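Local coordinates for protein inosine-uridine nucleoside N-ribohydrolase (Xanthomonas oryzae pv. oryzae, PDB 4KL0) that binds a calcium ion and, as an effector with a nucleoside hydrolase-type fold, may hydrolyse N-glycosyl bonds, although its function is not established, at residues A[29-34]-A[60-65]; A[175-180]-A[209-214]; A[236-241]-A[314-319]; A[334-339]-A[348-353]. All blocks are in the same frame, centred on the assembly; numbering follows the deposited sequence.

How the contacts relate
Contacts 1, 2 and 4 all reach one mixed sheet. Contact 1 pairs two neighbouring strands. Contact 2 packs a helix on strand 172-178. Contact 4 forms the antiparallel hairpin at the far end of the sheet, and its centre lies about 24 Å from that of contact 1. Contact 3 lies off the sheet, and its segment 314-319 carries the calcium ligand Asp318. It touches contact 2 through Met178, whose CG lies 3.4 Å from OD1 of Asp318. The side chain of Thr34 in contact 1 is about 5 Å from the calcium ion, and that of Ile177 in contact 2 about 10 Å. The Phe334 side chain of contact 4 stays about 11 Å from that of Asp318.

Contact 1 of 4, residues A[29-34]-A[60-65]; sequences DTLLFT and LTDVVV
Strands 29-34 and 60-65 are the two parallel strands of a beta-alpha-beta unit, joined through helix 41-54, in the Rossmann-like sheet of the protein. Four backbone bonds tie them. Thr61 N gives to Thr30 O at 3.2 Å, and Leu32 N to Asp62 O at 3.1 Å. Val64 N meets Leu32 O at 2.9 Å and comes nearly along the C=O axis. Thr34 N closes the row on Val64 O at 3.2 Å. The register slips by one residue between Thr30 and Leu31, which makes a beta bulge at Thr61. The bulge turns the Thr61 side chain toward strand 29-34, where its methyl CG2 rests against the carboxylate of Asp29. The hydroxyl of Thr61 sits between its own N and carbonyl carbon (chi1 63°). From there it donates to OD1 of Asp62 at 2.8 Å, meeting it from above the carboxylate plane. That same OD1 carries a salt bridge to Arg138, so the buried charge has two partners. Asp29 is paired with Arg59, and the Thr30 hydroxyl bonds to the carbonyl of Leu28. On the face of Leu32 and Val63, Leu60 CD1 lies 3.8 Å from Leu32 CB. The hydroxyl of Thr34, anti to its backbone N (chi1 179°), bonds to Asp42, a calcium ligand, and to Tyr46. This torsion puts the methyl of Thr34 in the crowded position between N and carbonyl carbon. There Thr34 CG2 presses on Val63 CG1 at a tight 3.4 Å.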
loop_
_atom_site.group_PDB
_atom_site.type_symbol
_atom_site.label_atom_id
_atom_site.label_comp_id
_atom_site.label_asym_id
_atom_site.label_seq_id
_atom_site.Cartn_x
_atom_site.Cartn_y
_atom_site.Cartn_z
ATOM N N ASP A 29 -4.119 -15.320 5.742
ATOM C CA ASP A 29 -2.679 -15.059 5.829
ATOM C C ASP A 29 -2.263 -14.232 4.616
ATOM O O ASP A 29 -2.705 -14.531 3.488
ATOM C CB ASP A 29 -1.874 -16.359 5.870
ATOM C CG ASP A 29 -1.756 -16.915 7.273
ATOM O OD1 ASP A 29 -2.365 -16.329 8.197
ATOM O OD2 ASP A 29 -1.041 -17.930 7.471
ATOM N N THR A 30 -1.422 -13.210 4.851
ATOM C CA THR A 30 -1.168 -12.176 3.828
ATOM C C THR A 30 0.305 -11.952 3.615
ATOM O O THR A 30 1.057 -11.820 4.584
ATOM C CB THR A 30 -1.849 -10.836 4.238
ATOM O OG1 THR A 30 -3.277 -11.009 4.290
ATOM C CG2 THR A 30 -1.518 -9.723 3.237
ATOM N N LEU A 31 0.714 -11.917 2.337
ATOM C CA LEU A 31 2.096 -11.607 1.914
ATOM C C LEU A 31 2.053 -10.196 1.283
ATOM O O LEU A 31 1.226 -9.942 0.346
ATOM C CB LEU A 31 2.593 -12.589 0.840
ATOM C CG LEU A 31 2.282 -14.052 1.193
ATOM C CD1 LEU A 31 2.720 -14.963 0.003
ATOM C CD2 LEU A 31 2.970 -14.454 2.458
ATOM N N LEU A 32 2.879 -9.294 1.815
ATOM C CA LEU A 32 2.854 -7.875 1.411
ATOM C C LEU A 32 4.189 -7.495 0.776
ATOM O O LEU A 32 5.272 -7.812 1.288
ATOM C CB LEU A 32 2.555 -7.034 2.655
ATOM C CG LEU A 32 2.422 -5.540 2.491
ATOM C CD1 LEU A 32 1.202 -5.226 1.588
ATOM C CD2 LEU A 32 2.198 -4.813 3.869
ATOM N N PHE A 33 4.108 -6.761 -0.346
ATOM C CA PHE A 33 5.275 -6.282 -1.086
ATOM C C PHE A 33 5.196 -4.761 -1.103
ATOM O O PHE A 33 4.180 -4.211 -1.528
ATOM C CB PHE A 33 5.217 -6.837 -2.526
ATOM C CG PHE A 33 5.177 -8.328 -2.566
ATOM C CD1 PHE A 33 6.353 -9.056 -2.772
ATOM C CD2 PHE A 33 3.969 -8.985 -2.418
ATOM C CE1 PHE A 33 6.293 -10.493 -2.754
ATOM C CE2 PHE A 33 3.916 -10.405 -2.403
ATOM C CZ PHE A 33 5.122 -11.122 -2.605
ATOM N N THR A 34 6.194 -4.073 -0.536
ATOM C CA THR A 34 6.001 -2.671 -0.105
ATOM C C THR A 34 7.295 -1.860 -0.135
ATOM O O THR A 34 8.390 -2.430 -0.202
ATOM C CB THR A 34 5.450 -2.716 1.312
ATOM O OG1 THR A 34 5.253 -1.404 1.853
ATOM C CG2 THR A 34 6.374 -3.472 2.238
ATOM N N LEU A 60 -0.704 -10.808 9.008
ATOM C CA LEU A 60 0.391 -10.323 8.120
ATOM C C LEU A 60 1.624 -11.123 8.473
ATOM O O LEU A 60 2.290 -10.834 9.492
ATOM C CB LEU A 60 0.609 -8.810 8.316
ATOM C CG LEU A 60 1.623 -8.123 7.438
ATOM C CD1 LEU A 60 1.297 -8.382 5.968
ATOM C CD2 LEU A 60 1.614 -6.625 7.804
ATOM N N THR A 61 1.960 -12.116 7.640
ATOM C CA THR A 61 3.006 -13.038 8.058
ATOM C C THR A 61 4.397 -12.641 7.542
ATOM O O THR A 61 5.421 -12.803 8.252
ATOM C CB THR A 61 2.634 -14.481 7.655
ATOM O OG1 THR A 61 2.555 -14.576 6.215
ATOM C CG2 THR A 61 1.265 -14.852 8.244
ATOM N N ASP A 62 4.443 -12.059 6.333
ATOM C CA ASP A 62 5.713 -11.807 5.672
ATOM C C ASP A 62 5.592 -10.525 4.875
ATOM O O ASP A 62 4.571 -10.279 4.245
ATOM C CB ASP A 62 6.058 -12.960 4.706
ATOM C CG ASP A 62 6.213 -14.306 5.440
ATOM O OD1 ASP A 62 5.216 -15.036 5.546
ATOM O OD2 ASP A 62 7.336 -14.620 5.894
ATOM N N VAL A 63 6.627 -9.739 4.936
ATOM C CA VAL A 63 6.690 -8.506 4.162
ATOM C C VAL A 63 8.040 -8.445 3.458
ATOM O O VAL A 63 9.098 -8.616 4.086
ATOM C CB VAL A 63 6.530 -7.321 5.137
ATOM C CG1 VAL A 63 6.669 -6.016 4.416
ATOM C CG2 VAL A 63 5.172 -7.385 5.811
ATOM N N VAL A 64 8.045 -8.230 2.150
ATOM C CA VAL A 64 9.307 -8.104 1.432
ATOM C C VAL A 64 9.366 -6.678 0.848
ATOM O O VAL A 64 8.412 -6.189 0.276
ATOM C CB VAL A 64 9.443 -9.143 0.340
ATOM C CG1 VAL A 64 10.748 -8.953 -0.384
ATOM C CG2 VAL A 64 9.369 -10.589 0.974
ATOM N N VAL A 65 10.478 -6.007 1.062
ATOM C CA VAL A 65 10.573 -4.542 0.834
ATOM C C VAL A 65 11.447 -4.258 -0.393
ATOM O O VAL A 65 12.575 -4.812 -0.550
ATOM C CB VAL A 65 11.226 -3.880 2.087
ATOM C CG1 VAL A 65 11.511 -2.422 1.856
ATOM C CG2 VAL A 65 10.313 -4.069 3.316
#

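Contact 2 of 4, residues A[175-180]-A[209-214]; sequences ITIMGG and ALYRRA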
loop_
_atom_site.group_PDB
_atom_site.type_symbol
_atom_site.label_atom_id
_atom_site.label_comp_id
_atom_site.label_asym_id
_atom_site.label_seq_id
_atom_site.Cartn_x
_atom_site.Cartn_y
_atom_site.Cartn_z
ATOM N N ILE A 175 -4.212 -11.931 -6.178
ATOM C CA ILE A 175 -3.120 -10.942 -6.133
ATOM C C ILE A 175 -3.791 -9.597 -6.368
ATOM O O ILE A 175 -4.449 -9.375 -7.393
ATOM C CB ILE A 175 -2.063 -11.167 -7.222
ATOM C CG1 ILE A 175 -1.425 -12.544 -7.083
ATOM C CG2 ILE A 175 -1.019 -10.014 -7.176
ATOM C CD1 ILE A 175 -0.449 -12.893 -8.203
ATOM N N THR A 176 -3.611 -8.664 -5.438
ATOM C CA THR A 176 -4.266 -7.361 -5.535
ATOM C C THR A 176 -3.156 -6.334 -5.592
ATOM O O THR A 176 -2.215 -6.393 -4.791
ATOM C CB THR A 176 -5.127 -7.049 -4.261
ATOM O OG1 THR A 176 -6.054 -8.129 -4.053
ATOM C CG2 THR A 176 -5.957 -5.784 -4.402
ATOM N N ILE A 177 -3.225 -5.440 -6.564
ATOM C CA ILE A 177 -2.042 -4.618 -6.894
ATOM C C ILE A 177 -2.474 -3.167 -7.014
ATOM O O ILE A 177 -3.518 -2.870 -7.621
ATOM C CB ILE A 177 -1.461 -5.005 -8.313
ATOM C CG1 ILE A 177 -1.070 -6.477 -8.347
ATOM C CG2 ILE A 177 -0.252 -4.088 -8.693
ATOM C CD1 ILE A 177 -0.728 -6.976 -9.808
ATOM N N MET A 178 -1.676 -2.240 -6.486
ATOM C CA MET A 178 -1.897 -0.823 -6.690
ATOM C C MET A 178 -1.105 -0.492 -7.946
ATOM O O MET A 178 0.133 -0.396 -7.928
ATOM C CB MET A 178 -1.335 -0.056 -5.455
ATOM C CG MET A 178 -1.778 1.411 -5.324
ATOM S SD MET A 178 -1.086 2.599 -6.584
ATOM C CE MET A 178 -2.670 3.038 -7.373
ATOM N N GLY A 179 -1.801 -0.395 -9.067
ATOM C CA GLY A 179 -1.073 -0.497 -10.323
ATOM C C GLY A 179 -1.888 0.149 -11.431
ATOM O O GLY A 179 -2.538 1.139 -11.201
ATOM N N GLY A 180 -1.806 -0.438 -12.620
ATOM C CA GLY A 180 -2.638 0.089 -13.696
ATOM C C GLY A 180 -2.482 -0.837 -14.886
ATOM O O GLY A 180 -1.467 -1.517 -15.062
ATOM N N ALA A 209 6.122 -9.552 -16.075
ATOM C CA ALA A 209 6.229 -10.978 -15.759
ATOM C C ALA A 209 5.095 -11.359 -14.775
ATOM O O ALA A 209 4.493 -12.448 -14.863
ATOM C CB ALA A 209 7.569 -11.285 -15.183
ATOM N N LEU A 210 4.826 -10.487 -13.804
ATOM C CA LEU A 210 3.848 -10.812 -12.766
ATOM C C LEU A 210 2.430 -10.858 -13.320
ATOM O O LEU A 210 1.720 -11.869 -13.062
ATOM C CB LEU A 210 3.976 -9.873 -11.531
ATOM C CG LEU A 210 2.976 -10.139 -10.413
ATOM C CD1 LEU A 210 3.335 -11.401 -9.620
ATOM C CD2 LEU A 210 2.912 -8.925 -9.465
ATOM N N TYR A 211 2.015 -9.817 -14.074
ATOM C CA TYR A 211 0.651 -9.714 -14.602
ATOM C C TYR A 211 0.447 -10.907 -15.507
ATOM O O TYR A 211 -0.595 -11.573 -15.459
ATOM C CB TYR A 211 0.477 -8.462 -15.450
ATOM C CG TYR A 211 0.199 -7.150 -14.687
ATOM C CD1 TYR A 211 1.021 -6.734 -13.622
ATOM C CD2 TYR A 211 -0.852 -6.286 -15.076
ATOM C CE1 TYR A 211 0.800 -5.525 -13.006
ATOM C CE2 TYR A 211 -1.054 -5.074 -14.452
ATOM C CZ TYR A 211 -0.214 -4.679 -13.417
ATOM O OH TYR A 211 -0.377 -3.458 -12.798
ATOM N N ARG A 212 1.449 -11.171 -16.339
ATOM C CA ARG A 212 1.349 -12.277 -17.293
ATOM C C ARG A 212 1.303 -13.621 -16.577
ATOM O O ARG A 212 0.433 -14.435 -16.887
ATOM C CB ARG A 212 2.515 -12.223 -18.296
ATOM C CG ARG A 212 2.609 -13.493 -19.173
ATOM C CD ARG A 212 3.676 -13.317 -20.264
ATOM N NE ARG A 212 5.018 -13.379 -19.696
ATOM C CZ ARG A 212 5.902 -12.375 -19.783
ATOM N NH1 ARG A 212 5.574 -11.257 -20.436
ATOM N NH2 ARG A 212 7.115 -12.504 -19.243
ATOM N N ARG A 213 2.219 -13.892 -15.649
ATOM C CA ARG A 213 2.278 -15.208 -15.056
ATOM C C ARG A 213 1.086 -15.493 -14.153
ATOM O O ARG A 213 0.728 -16.661 -13.978
ATOM C CB ARG A 213 3.594 -15.442 -14.327
ATOM C CG ARG A 213 3.890 -16.867 -13.900
ATOM C CD ARG A 213 4.266 -17.766 -15.124
ATOM N NE ARG A 213 4.602 -19.143 -14.722
ATOM C CZ ARG A 213 4.347 -20.219 -15.480
ATOM N NH1 ARG A 213 3.732 -20.063 -16.650
ATOM N NH2 ARG A 213 4.682 -21.452 -15.073
ATOM N N ALA A 214 0.483 -14.456 -13.566
ATOM C CA ALA A 214 -0.583 -14.686 -12.616
ATOM C C ALA A 214 -1.719 -15.244 -13.455
ATOM O O ALA A 214 -2.380 -16.231 -13.080
ATOM C CB ALA A 214 -1.012 -13.326 -11.961
#
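Ile175 and Ile177 point from the strand toward helix 209-214, each with CG1 beside its backbone N and the chain extended to CD1. The two CD1 methyls make the apolar contacts. CD1 of Ile175 meets the methyl of Ala214 at 3.8 Å and lies 4.3 Å from CD1 of Leu210. CD1 of Ile177 reaches Leu210 tip to tip, with CD2 of the leucine 4.1 Å away. Leu210 can extend to the strand because its CG is anti to the backbone N (chi1 179°). The same Ile177 methyl approaches the Tyr211 ring obliquely, 3.8 Å from CE1. Here a helix covers one side of the parallel part of the sheet in the Rossmann-like fold, running nearly antiparallel to its strand at 153°. Leu221 of the next strand and Leu161 of helix 155-163 extend this apolar layer. Tyr211 leaves the helix with CG beside its backbone N (chi1 -82°), and its ring reaches Gly179 and Gly180. Tyr211 OH accepts a weak hydrogen bond from Gly180 N at 3.3 Å, and makes another weak one with Asn200 OD1. The CA of Gly179 passes 3.9 Å from Tyr211 OH.

Contact 3 of 4, residues A[236-241]-A[314-319]; sequences PAFYEG and LNLYDP. With CA (calcium ion), chain B.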
loop_
_atom_site.group_PDB
_atom_site.type_symbol
_atom_site.label_atom_id
_atom_site.label_comp_id
_atom_site.label_asym_id
_atom_site.label_seq_id
_atom_site.Cartn_x
_atom_site.Cartn_y
_atom_site.Cartn_z
ATOM N N PRO A 236 -6.673 16.522 5.970
ATOM C CA PRO A 236 -5.615 16.533 6.987
ATOM C C PRO A 236 -6.096 15.987 8.330
ATOM O O PRO A 236 -5.251 15.518 9.079
ATOM C CB PRO A 236 -5.255 18.038 7.134
ATOM C CG PRO A 236 -5.553 18.613 5.798
ATOM C CD PRO A 236 -6.608 17.737 5.121
ATOM N N ALA A 237 -7.394 16.108 8.651
ATOM C CA ALA A 237 -7.886 15.688 9.958
ATOM C C ALA A 237 -7.608 14.210 10.160
ATOM O O ALA A 237 -7.507 13.758 11.341
ATOM C CB ALA A 237 -9.398 15.990 10.112
ATOM N N PHE A 238 -7.532 13.465 9.049
ATOM C CA PHE A 238 -7.160 12.025 9.108
ATOM C C PHE A 238 -5.821 11.867 9.825
ATOM O O PHE A 238 -5.719 11.068 10.767
ATOM C CB PHE A 238 -7.182 11.320 7.733
ATOM C CG PHE A 238 -6.588 9.914 7.762
ATOM C CD1 PHE A 238 -7.396 8.818 8.056
ATOM C CD2 PHE A 238 -5.233 9.717 7.519
ATOM C CE1 PHE A 238 -6.860 7.539 8.103
ATOM C CE2 PHE A 238 -4.696 8.470 7.546
ATOM C CZ PHE A 238 -5.519 7.357 7.841
ATOM N N TYR A 239 -4.819 12.657 9.426
ATOM C CA TYR A 239 -3.472 12.589 9.991
ATOM C C TYR A 239 -3.414 13.259 11.359
ATOM O O TYR A 239 -2.645 12.850 12.225
ATOM C CB TYR A 239 -2.468 13.262 9.050
ATOM C CG TYR A 239 -2.241 12.390 7.790
ATOM C CD1 TYR A 239 -1.360 11.338 7.848
ATOM C CD2 TYR A 239 -2.924 12.622 6.584
ATOM C CE1 TYR A 239 -1.135 10.524 6.780
ATOM C CE2 TYR A 239 -2.717 11.795 5.479
ATOM C CZ TYR A 239 -1.821 10.725 5.617
ATOM O OH TYR A 239 -1.532 9.880 4.600
ATOM N N GLU A 240 -4.209 14.325 11.553
ATOM C CA GLU A 240 -4.176 14.991 12.841
ATOM C C GLU A 240 -4.853 14.114 13.876
ATOM O O GLU A 240 -4.327 13.971 14.952
ATOM C CB GLU A 240 -4.800 16.400 12.796
ATOM C CG GLU A 240 -4.032 17.406 11.859
ATOM C CD GLU A 240 -2.696 17.915 12.377
ATOM O OE1 GLU A 240 -2.267 17.564 13.501
ATOM O OE2 GLU A 240 -2.028 18.690 11.650
ATOM N N GLY A 241 -5.939 13.460 13.481
ATOM C CA GLY A 241 -6.616 12.459 14.319
ATOM C C GLY A 241 -5.744 11.337 14.827
ATOM O O GLY A 241 -5.843 10.914 15.978
ATOM N N LEU A 314 -6.306 14.296 0.396
ATOM C CA LEU A 314 -5.011 13.607 0.450
ATOM C C LEU A 314 -5.272 12.137 0.041
ATOM O O LEU A 314 -6.110 11.440 0.666
ATOM C CB LEU A 314 -4.390 13.679 1.854
ATOM C CG LEU A 314 -4.094 15.125 2.300
ATOM C CD1 LEU A 314 -3.891 15.116 3.798
ATOM C CD2 LEU A 314 -2.884 15.736 1.510
ATOM N N ASN A 315 -4.562 11.653 -0.988
ATOM C CA ASN A 315 -4.832 10.288 -1.468
ATOM C C ASN A 315 -4.214 9.153 -0.629
ATOM O O ASN A 315 -3.060 9.297 -0.152
ATOM C CB ASN A 315 -4.353 10.182 -2.902
ATOM C CG ASN A 315 -5.096 11.125 -3.810
ATOM O OD1 ASN A 315 -6.296 11.399 -3.606
ATOM N ND2 ASN A 315 -4.408 11.616 -4.838
ATOM N N LEU A 316 -4.980 8.083 -0.403
ATOM C CA LEU A 316 -4.466 6.865 0.291
ATOM C C LEU A 316 -4.494 5.632 -0.648
ATOM O O LEU A 316 -5.331 4.720 -0.530
ATOM C CB LEU A 316 -5.268 6.563 1.584
ATOM C CG LEU A 316 -5.058 7.587 2.699
ATOM C CD1 LEU A 316 -5.962 7.328 3.960
ATOM C CD2 LEU A 316 -3.536 7.714 3.026
ATOM N N TYR A 317 -3.534 5.540 -1.554
ATOM C CA TYR A 317 -3.626 4.518 -2.572
ATOM C C TYR A 317 -3.426 3.135 -2.004
ATOM O O TYR A 317 -4.165 2.215 -2.282
ATOM C CB TYR A 317 -2.517 4.719 -3.629
ATOM C CG TYR A 317 -2.450 6.119 -4.197
ATOM C CD1 TYR A 317 -3.291 6.501 -5.225
ATOM C CD2 TYR A 317 -1.519 7.034 -3.708
ATOM C CE1 TYR A 317 -3.228 7.795 -5.760
ATOM C CE2 TYR A 317 -1.448 8.329 -4.216
ATOM C CZ TYR A 317 -2.303 8.692 -5.237
ATOM O OH TYR A 317 -2.221 9.979 -5.765
ATOM N N ASP A 318 -2.402 2.998 -1.188
ATOM C CA ASP A 318 -2.075 1.673 -0.713
ATOM C C ASP A 318 -3.072 1.120 0.333
ATOM O O ASP A 318 -3.398 -0.088 0.312
ATOM C CB ASP A 318 -0.641 1.663 -0.170
ATOM C CG ASP A 318 0.389 1.859 -1.256
ATOM O OD1 ASP A 318 0.065 1.790 -2.457
ATOM O OD2 ASP A 318 1.586 2.049 -0.948
ATOM N N PRO A 319 -3.563 1.957 1.251
ATOM C CA PRO A 319 -4.555 1.423 2.185
ATOM C C PRO A 319 -5.796 0.976 1.455
ATOM O O PRO A 319 -6.354 -0.055 1.828
ATOM C CB PRO A 319 -4.898 2.649 3.022
ATOM C CG PRO A 319 -3.616 3.378 3.094
ATOM C CD PRO A 319 -3.035 3.267 1.694
HETATM CA CA CA B . 3.767 2.062 -1.908
HETATM O O HOH W 1 -2.243 10.710 2.186
HETATM O O HOH W 2 2.014 2.484 -3.913
HETATM O O HOH W 3 3.384 4.513 -2.074
HETATM O O HOH W 4 4.941 2.738 -4.121
#
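A bridging water links helix 236-241 and segment 314-319, which share no direct hydrogen bond. It accepts from Tyr239 OH at 2.6 Å and donates to Asn315 O at 2.9 Å, so the phenol and the carbonyl are both served. The rest of the contact is apolar. Phe238 (CG anti to the backbone N, chi1 171°) and Leu316 meet tip to tip. CD1 of Leu316 lies over one face of the Phe238 ring, 4.1 Å from its centroid, in a CH-pi contact. The other methyl, CD2, comes 3.3 Å from Tyr239 OH. Tyr239 has CG beside its backbone N (chi1 -72°), and CD2 of Phe238 lies over the centre of one face of its ring. CD1 of Leu314 packs 3.9 Å from CD2 of Tyr239 and also reaches the ring of Pro236. Leu316 holds the N-cap position of helix 317-325, and this helix start carries the calcium ligand, as in the nucleoside hydrolase fold. Two residues on, Asp318 OD2 binds the ion at 2.4 Å. Asp318 OD1 accepts a hydrogen bond at 2.5 Å from a water O that is itself a calcium ligand. Asp35, Asp42 and the carbonyl of Ile151 bind the same ion, together with two more waters. Asp41 OD2 accepts a hydrogen bond from Asp318 N, in the first turn of the helix.

Contact 4 of 4, residues A[334-339]-A[348-353]; sequences FQPTPM and EHVGHA
Glu348 has CG beside its backbone N (chi1 -65°) and is extended beyond it, so its chain runs along Pro336. The proline CB lies 3.8 Å from Glu348 OE2. The carboxylate is paired through OE1 with Arg222. Val350 has CG1 anti to the backbone N, and its two methyls part. CG1 meets CD1 of Phe334 at 3.8 Å, the two side chains crossing at about a right angle, while CG2 lies 3.9 Å from CG of Pro336. His349 has CG anti to its backbone N (chi1 169°). This carries the ring away from strand 337-338, and CB alone stays near, 3.8 Å from CG of Met339. The backbones form a short beta hairpin. Thr337 and His349 are its hydrogen-bonded pair: Thr337 N gives to His349 O at 2.9 Å, nearly straight at 173°, and His349 N returns to Thr337 O at 2.8 Å. Pro338 and Glu348 form the next, non-hydrogen-bonded pair. Strand 337-338 is the last of the sheet. Strand 347-350 joins it to the parallel strand 221-224 through backbone bonds of Glu348 and Val350, and Phe334, just past helix 327-333, packs on helix 317-325.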
loop_
_atom_site.group_PDB
_atom_site.type_symbol
_atom_site.label_atom_id
_atom_site.label_comp_id
_atom_site.label_asym_id
_atom_site.label_seq_id
_atom_site.Cartn_x
_atom_site.Cartn_y
_atom_site.Cartn_z
ATOM N N PHE A 334 -16.550 -1.588 -2.527
ATOM C CA PHE A 334 -16.191 -1.656 -3.941
ATOM C C PHE A 334 -17.058 -2.595 -4.764
ATOM O O PHE A 334 -17.610 -3.584 -4.282
ATOM C CB PHE A 334 -14.742 -2.119 -4.141
ATOM C CG PHE A 334 -13.732 -1.380 -3.327
ATOM C CD1 PHE A 334 -13.392 -0.076 -3.613
ATOM C CD2 PHE A 334 -13.032 -2.043 -2.298
ATOM C CE1 PHE A 334 -12.451 0.582 -2.834
ATOM C CE2 PHE A 334 -12.045 -1.401 -1.569
ATOM C CZ PHE A 334 -11.773 -0.097 -1.809
ATOM N N GLN A 335 -17.142 -2.279 -6.051
ATOM C CA GLN A 335 -17.773 -3.159 -7.011
ATOM C C GLN A 335 -16.816 -3.256 -8.206
ATOM O O GLN A 335 -17.001 -2.539 -9.203
ATOM C CB GLN A 335 -19.081 -2.520 -7.442
ATOM C CG GLN A 335 -19.957 -3.330 -8.325
ATOM C CD GLN A 335 -21.209 -2.520 -8.735
ATOM O OE1 GLN A 335 -21.908 -1.955 -7.872
ATOM N NE2 GLN A 335 -21.463 -2.429 -10.062
ATOM N N PRO A 336 -15.764 -4.103 -8.096
ATOM C CA PRO A 336 -14.729 -4.227 -9.134
ATOM C C PRO A 336 -15.343 -4.585 -10.482
ATOM O O PRO A 336 -16.352 -5.295 -10.551
ATOM C CB PRO A 336 -13.870 -5.401 -8.634
ATOM C CG PRO A 336 -14.017 -5.322 -7.122
ATOM C CD PRO A 336 -15.492 -4.972 -6.938
ATOM N N THR A 337 -14.744 -4.085 -11.557
ATOM C CA THR A 337 -15.239 -4.379 -12.912
ATOM C C THR A 337 -14.390 -5.456 -13.590
ATOM O O THR A 337 -13.159 -5.356 -13.647
ATOM C CB THR A 337 -15.254 -3.044 -13.757
ATOM O OG1 THR A 337 -16.154 -2.094 -13.153
ATOM C CG2 THR A 337 -15.625 -3.313 -15.244
ATOM N N PRO A 338 -15.006 -6.534 -14.101
ATOM C CA PRO A 338 -14.121 -7.510 -14.748
ATOM C C PRO A 338 -13.584 -7.011 -16.076
ATOM O O PRO A 338 -14.335 -6.343 -16.816
ATOM C CB PRO A 338 -14.998 -8.756 -14.944
ATOM C CG PRO A 338 -16.386 -8.238 -14.932
ATOM C CD PRO A 338 -16.413 -6.969 -14.073
ATOM N N MET A 339 -12.309 -7.309 -16.346
ATOM C CA MET A 339 -11.609 -6.859 -17.562
ATOM C C MET A 339 -11.106 -7.986 -18.463
ATOM O O MET A 339 -10.686 -7.744 -19.604
ATOM C CB MET A 339 -10.421 -5.949 -17.201
ATOM C CG MET A 339 -10.808 -4.546 -16.853
ATOM S SD MET A 339 -11.548 -3.652 -18.260
ATOM C CE MET A 339 -12.725 -2.913 -17.293
ATOM N N GLU A 348 -9.705 -8.071 -12.424
ATOM C CA GLU A 348 -10.679 -7.065 -12.104
ATOM C C GLU A 348 -10.079 -5.692 -11.953
ATOM O O GLU A 348 -8.933 -5.555 -11.477
ATOM C CB GLU A 348 -11.380 -7.429 -10.786
ATOM C CG GLU A 348 -12.204 -8.687 -10.876
ATOM C CD GLU A 348 -12.756 -9.007 -9.522
ATOM O OE1 GLU A 348 -11.940 -9.108 -8.580
ATOM O OE2 GLU A 348 -13.987 -9.128 -9.388
ATOM N N HIS A 349 -10.858 -4.669 -12.306
ATOM C CA HIS A 349 -10.386 -3.310 -12.234
ATOM C C HIS A 349 -11.122 -2.530 -11.170
ATOM O O HIS A 349 -12.377 -2.569 -11.075
ATOM C CB HIS A 349 -10.535 -2.632 -13.618
ATOM C CG HIS A 349 -10.328 -1.147 -13.583
ATOM N ND1 HIS A 349 -11.326 -0.246 -13.887
ATOM C CD2 HIS A 349 -9.249 -0.406 -13.245
ATOM C CE1 HIS A 349 -10.872 0.989 -13.736
ATOM N NE2 HIS A 349 -9.605 0.921 -13.372
ATOM N N VAL A 350 -10.374 -1.826 -10.317
ATOM C CA VAL A 350 -11.008 -0.875 -9.406
ATOM C C VAL A 350 -10.516 0.558 -9.643
ATOM O O VAL A 350 -9.408 0.926 -9.195
ATOM C CB VAL A 350 -10.794 -1.228 -7.892
ATOM C CG1 VAL A 350 -11.550 -0.238 -6.960
ATOM C CG2 VAL A 350 -11.218 -2.689 -7.609
ATOM N N GLY A 351 -11.334 1.354 -10.342
ATOM C CA GLY A 351 -11.094 2.769 -10.543
ATOM C C GLY A 351 -12.149 3.643 -9.889
ATOM O O GLY A 351 -12.749 3.255 -8.884
ATOM N N HIS A 352 -12.388 4.842 -10.418
ATOM C CA HIS A 352 -13.262 5.769 -9.686
ATOM C C HIS A 352 -14.713 5.243 -9.596
ATOM O O HIS A 352 -15.358 5.334 -8.543
ATOM C CB HIS A 352 -13.243 7.174 -10.303
ATOM C CG HIS A 352 -13.917 7.253 -11.628
ATOM N ND1 HIS A 352 -15.217 7.685 -11.772
ATOM C CD2 HIS A 352 -13.487 6.926 -12.872
ATOM C CE1 HIS A 352 -15.557 7.635 -13.053
ATOM N NE2 HIS A 352 -14.522 7.186 -13.744
ATOM N N ALA A 353 -15.198 4.647 -10.682
ATOM C CA ALA A 353 -16.621 4.217 -10.741
ATOM C C ALA A 353 -16.884 3.046 -9.792
ATOM O O ALA A 353 -17.986 2.842 -9.260
ATOM C CB ALA A 353 -16.975 3.809 -12.163
#